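Local coordinates for protein acyl-CoA dehydrogenase (Geobacillus kaustophilus, PDB 2PG0) that probably uses bound FAD to dehydrogenate acyl chains at the alpha-beta position, as other members of the acyl-CoA dehydrogenase family do, at residues V75-N78 / E79-K83; I91-N95 / D96-P100. All coordinates share one frame; numbering follows the deposited sequence.

Contact 1: residues V75-N78 / E79-K83; sequences VVIN and EELEK
Glu79 lies alongside Val75, both side chains pointing the same way, with the methyl CG1 of Val75 3.6 Å from OE2 of Glu79. The pair is an i to i+4 contact on helix 71-84, in the all-helical N-terminal domain of the acyl-CoA dehydrogenase fold. CG of Glu79 is anti to its own carbonyl carbon (chi1 -78°) and the chain is extended beyond it, which brings the carboxylate back beside Val75, where two arginines meet it, Arg18 on OE1 and Arg302 on OE2. With an alanine here, Arg302 would probably lose this carboxylate partner, and Val75 CG1 the glutamate chain along its flank. On another face of the helix, Ile77 and Leu81 also run side by side, CG2 of the first against CD1 of the second at 3.8 Å. Beneath them the backbone is regular: Glu79 N donates to Val75 O at 2.9 Å, and the next three amides, through Glu82, repeat the pattern. A bend at chi2 turns the Glu80 carboxylate toward helix 12-28, where it pairs with Arg18 and Arg22. Lys83 NZ reaches Glu80 OE2 at 2.8 Å, arriving on the syn side and 28° out of the carboxylate plane.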
loop_
_atom_site.group_PDB
_atom_site.type_symbol
_atom_site.label_atom_id
_atom_site.label_comp_id
_atom_site.label_asym_id
_atom_site.label_seq_id
_atom_site.Cartn_x
_atom_site.Cartn_y
_atom_site.Cartn_z
ATOM N N VAL A 75 -27.433 -1.674 17.150
ATOM C CA VAL A 75 -26.719 -1.269 15.937
ATOM C C VAL A 75 -27.143 0.144 15.531
ATOM O O VAL A 75 -26.302 1.011 15.291
ATOM C CB VAL A 75 -26.946 -2.259 14.772
ATOM C CG1 VAL A 75 -26.277 -1.745 13.483
ATOM C CG2 VAL A 75 -26.411 -3.643 15.144
ATOM N N VAL A 76 -28.456 0.376 15.487
ATOM C CA VAL A 76 -28.984 1.694 15.137
ATOM C C VAL A 76 -28.477 2.779 16.096
ATOM O O VAL A 76 -28.001 3.827 15.656
ATOM C CB VAL A 76 -30.532 1.698 15.086
ATOM C CG1 VAL A 76 -31.057 3.134 14.976
ATOM C CG2 VAL A 76 -31.014 0.850 13.902
ATOM N N ILE A 77 -28.582 2.520 17.401
ATOM C CA ILE A 77 -28.156 3.486 18.411
ATOM C C ILE A 77 -26.687 3.847 18.211
ATOM O O ILE A 77 -26.330 5.029 18.127
ATOM C CB ILE A 77 -28.435 2.980 19.858
ATOM C CG1 ILE A 77 -29.940 3.033 20.153
ATOM C CG2 ILE A 77 -27.683 3.822 20.895
ATOM C CD1 ILE A 77 -30.365 2.232 21.378
ATOM N N ASN A 78 -25.836 2.833 18.114
ATOM C CA ASN A 78 -24.403 3.093 18.016
ATOM C C ASN A 78 -24.000 3.788 16.722
ATOM O O ASN A 78 -23.115 4.652 16.734
ATOM C CB ASN A 78 -23.611 1.819 18.256
ATOM C CG ASN A 78 -23.870 1.240 19.634
ATOM O OD1 ASN A 78 -24.278 1.961 20.556
ATOM N ND2 ASN A 78 -23.663 -0.049 19.779
ATOM N N GLU A 79 -24.670 3.441 15.625
ATOM C CA GLU A 79 -24.421 4.104 14.336
ATOM C C GLU A 79 -24.805 5.577 14.419
ATOM O O GLU A 79 -24.023 6.462 14.047
ATOM C CB GLU A 79 -25.196 3.436 13.208
ATOM C CG GLU A 79 -24.578 2.146 12.712
ATOM C CD GLU A 79 -25.356 1.513 11.574
ATOM O OE1 GLU A 79 -26.434 2.037 11.182
ATOM O OE2 GLU A 79 -24.888 0.468 11.078
ATOM N N GLU A 80 -26.010 5.840 14.925
ATOM C CA GLU A 80 -26.492 7.217 15.023
ATOM C C GLU A 80 -25.655 8.081 15.973
ATOM O O GLU A 80 -25.437 9.263 15.714
ATOM C CB GLU A 80 -27.986 7.255 15.379
ATOM C CG GLU A 80 -28.904 6.738 14.251
ATOM C CD GLU A 80 -28.674 7.421 12.904
ATOM O OE1 GLU A 80 -28.621 8.663 12.860
ATOM O OE2 GLU A 80 -28.569 6.710 11.883
ATOM N N LEU A 81 -25.171 7.488 17.056
ATOM C CA LEU A 81 -24.298 8.211 17.982
ATOM C C LEU A 81 -22.939 8.539 17.343
ATOM O O LEU A 81 -22.396 9.624 17.559
ATOM C CB LEU A 81 -24.114 7.425 19.281
ATOM C CG LEU A 81 -25.300 7.424 20.252
ATOM C CD1 LEU A 81 -25.037 6.450 21.378
ATOM C CD2 LEU A 81 -25.595 8.824 20.810
ATOM N N GLU A 82 -22.393 7.605 16.568
ATOM C CA GLU A 82 -21.135 7.855 15.856
ATOM C C GLU A 82 -21.302 8.957 14.815
ATOM O O GLU A 82 -20.393 9.762 14.602
ATOM C CB GLU A 82 -20.575 6.576 15.223
ATOM C CG GLU A 82 -19.161 6.726 14.609
ATOM C CD GLU A 82 -18.073 7.060 15.645
ATOM O OE1 GLU A 82 -18.183 6.645 16.820
ATOM O OE2 GLU A 82 -17.088 7.732 15.275
ATOM N N LYS A 83 -22.475 9.011 14.187
ATOM C CA LYS A 83 -22.776 10.090 13.255
ATOM C C LYS A 83 -22.649 11.460 13.917
ATOM O O LYS A 83 -22.282 12.436 13.263
ATOM C CB LYS A 83 -24.154 9.893 12.619
ATOM C CG LYS A 83 -24.160 8.763 11.591
ATOM C CD LYS A 83 -25.537 8.523 11.011
ATOM C CE LYS A 83 -25.586 7.209 10.250
ATOM N NZ LYS A 83 -26.935 7.012 9.622
#

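Contact 2: residues I91-N95 / D96-P100; sequences IGLHN and DIVTP
Thr99 sets its methyl over one face of the His94 imidazole, a CH-pi contact in which CG2 stands 4.0 Å from the ring centroid and is displaced toward the rim. The two residues are five apart on helix 89-105, where a wider pi-type turn interrupts the alpha-helical pattern. The threonine hydroxyl sits between backbone N and carbonyl carbon (chi1 61°), aimed back along the helix, and gives its proton to His94 O at 2.8 Å in the carbonyl plane. Thr99 N donates to that same oxygen at 3.2 Å, so one carbonyl takes two bonds from one residue. Leu93 O is likewise shared: Val98 N approaches it almost end-on at 2.8 Å, whereas Ile97 N comes from above the carbonyl plane. The Leu93 side chain splits its packing accordingly, crossing Ile97 at about a right angle with its CD1 on Ile97 CG2, and meeting Val98 CG2 through its CG at 3.8 Å. On another side, a water accepts from Asn95 ND2 and donates to Asp96 OD2 at 2.6 Å; Asn95 OD1 takes the Cys57 amide, and Asp96 OD1 is bonded to Ser74 OG. Both nitrogens of the His94 ring are engaged, ND1 with Thr125 OG1 and NE2 with Cys118 O, which should hold the ring's rotation under the methyl. Leu93 and Val98 touch Ile127, an FAD-binding residue of strand 125-128, and the nearest atoms of the Leu93 side chain and FAD are about 5 Å apart; Asp96, Ile97 and Pro100 pack on helix 237-273, and Ile91 on helix 44-52.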
loop_
_atom_site.group_PDB
_atom_site.type_symbol
_atom_site.label_atom_id
_atom_site.label_comp_id
_atom_site.label_asym_id
_atom_site.label_seq_id
_atom_site.Cartn_x
_atom_site.Cartn_y
_atom_site.Cartn_z
ATOM N N ILE A 91 -21.689 5.413 25.565
ATOM C CA ILE A 91 -23.066 4.904 25.579
ATOM C C ILE A 91 -23.139 3.466 25.068
ATOM O O ILE A 91 -23.718 2.604 25.735
ATOM C CB ILE A 91 -24.038 5.827 24.820
ATOM C CG1 ILE A 91 -24.176 7.142 25.584
ATOM C CG2 ILE A 91 -25.409 5.143 24.653
ATOM C CD1 ILE A 91 -24.666 8.290 24.763
ATOM N N GLY A 92 -22.548 3.216 23.895
ATOM C CA GLY A 92 -22.443 1.861 23.348
ATOM C C GLY A 92 -21.714 0.924 24.295
ATOM O O GLY A 92 -22.062 -0.248 24.407
ATOM N N LEU A 93 -20.703 1.448 24.985
ATOM C CA LEU A 93 -19.981 0.673 25.997
ATOM C C LEU A 93 -20.918 0.246 27.143
ATOM O O LEU A 93 -20.994 -0.939 27.492
ATOM C CB LEU A 93 -18.767 1.457 26.520
ATOM C CG LEU A 93 -18.080 0.838 27.745
ATOM C CD1 LEU A 93 -16.988 -0.109 27.328
ATOM C CD2 LEU A 93 -17.534 1.911 28.661
ATOM N N HIS A 94 -21.646 1.212 27.696
ATOM C CA HIS A 94 -22.655 0.949 28.734
ATOM C C HIS A 94 -23.711 -0.044 28.241
ATOM O O HIS A 94 -23.937 -1.072 28.877
ATOM C CB HIS A 94 -23.289 2.280 29.196
ATOM C CG HIS A 94 -24.453 2.130 30.133
ATOM N ND1 HIS A 94 -24.300 1.953 31.493
ATOM C CD2 HIS A 94 -25.788 2.179 29.911
ATOM C CE1 HIS A 94 -25.488 1.870 32.065
ATOM N NE2 HIS A 94 -26.410 2.012 31.128
ATOM N N ASN A 95 -24.318 0.253 27.095
ATOM C CA ASN A 95 -25.409 -0.544 26.524
ATOM C C ASN A 95 -25.014 -1.968 26.137
ATOM O O ASN A 95 -25.689 -2.932 26.497
ATOM C CB ASN A 95 -25.976 0.149 25.276
ATOM C CG ASN A 95 -26.937 1.290 25.606
ATOM O OD1 ASN A 95 -27.156 1.631 26.770
ATOM N ND2 ASN A 95 -27.513 1.884 24.568
ATOM N N ASP A 96 -23.906 -2.086 25.409
ATOM C CA ASP A 96 -23.626 -3.298 24.649
ATOM C C ASP A 96 -22.342 -4.027 25.028
ATOM O O ASP A 96 -22.096 -5.135 24.555
ATOM C CB ASP A 96 -23.652 -2.971 23.151
ATOM C CG ASP A 96 -24.987 -2.383 22.720
ATOM O OD1 ASP A 96 -26.033 -3.019 23.007
ATOM O OD2 ASP A 96 -24.987 -1.283 22.123
ATOM N N ILE A 97 -21.537 -3.409 25.883
ATOM C CA ILE A 97 -20.307 -4.041 26.341
ATOM C C ILE A 97 -20.377 -4.422 27.817
ATOM O O ILE A 97 -20.166 -5.586 28.157
ATOM C CB ILE A 97 -19.056 -3.188 25.993
ATOM C CG1 ILE A 97 -18.888 -3.131 24.464
ATOM C CG2 ILE A 97 -17.779 -3.750 26.680
ATOM C CD1 ILE A 97 -18.075 -1.965 23.954
ATOM N N VAL A 98 -20.707 -3.469 28.688
ATOM C CA VAL A 98 -20.605 -3.717 30.130
ATOM C C VAL A 98 -21.861 -4.344 30.727
ATOM O O VAL A 98 -21.794 -5.406 31.337
ATOM C CB VAL A 98 -20.223 -2.454 30.947
ATOM C CG1 VAL A 98 -19.982 -2.833 32.401
ATOM C CG2 VAL A 98 -18.989 -1.783 30.376
ATOM N N THR A 99 -23.008 -3.691 30.555
ATOM C CA THR A 99 -24.235 -4.194 31.182
ATOM C C THR A 99 -24.594 -5.643 30.799
ATOM O O THR A 99 -25.118 -6.364 31.643
ATOM C CB THR A 99 -25.440 -3.234 31.011
ATOM O OG1 THR A 99 -25.731 -3.065 29.623
ATOM C CG2 THR A 99 -25.122 -1.887 31.614
ATOM N N PRO A 100 -24.313 -6.082 29.542
ATOM C CA PRO A 100 -24.464 -7.519 29.280
ATOM C C PRO A 100 -23.733 -8.470 30.247
ATOM O O PRO A 100 -24.194 -9.598 30.432
ATOM C CB PRO A 100 -23.920 -7.672 27.858
ATOM C CG PRO A 100 -24.251 -6.371 27.218
ATOM C CD PRO A 100 -23.937 -5.364 28.303
HETATM O O HOH W 1 -26.568 0.809 21.998
#

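How the contacts relate
Both contacts are buried and internal to single helices, 71-84 and 89-105, consecutive in the N-terminal domain with contact centres about 13 Å apart. They meet where Asn78 ND2 lies 3.0 Å from Asp96 OD2, a probable hydrogen bond, and where Leu81 packs on Ile91. Their chemistry follows their surroundings. Contact 1 keeps regular alpha-helical bonding and is rich in charge, Glu79 and Glu80 facing arginines of helices 12-28 and 285-313. Contact 2 has a widened backbone with shared carbonyls, and its polar ends are met largely by neutral partners. It is also nearer the cofactor, whereas the side chain of Glu82 in contact 1 stays about 11 Å from FAD at the nearest atoms.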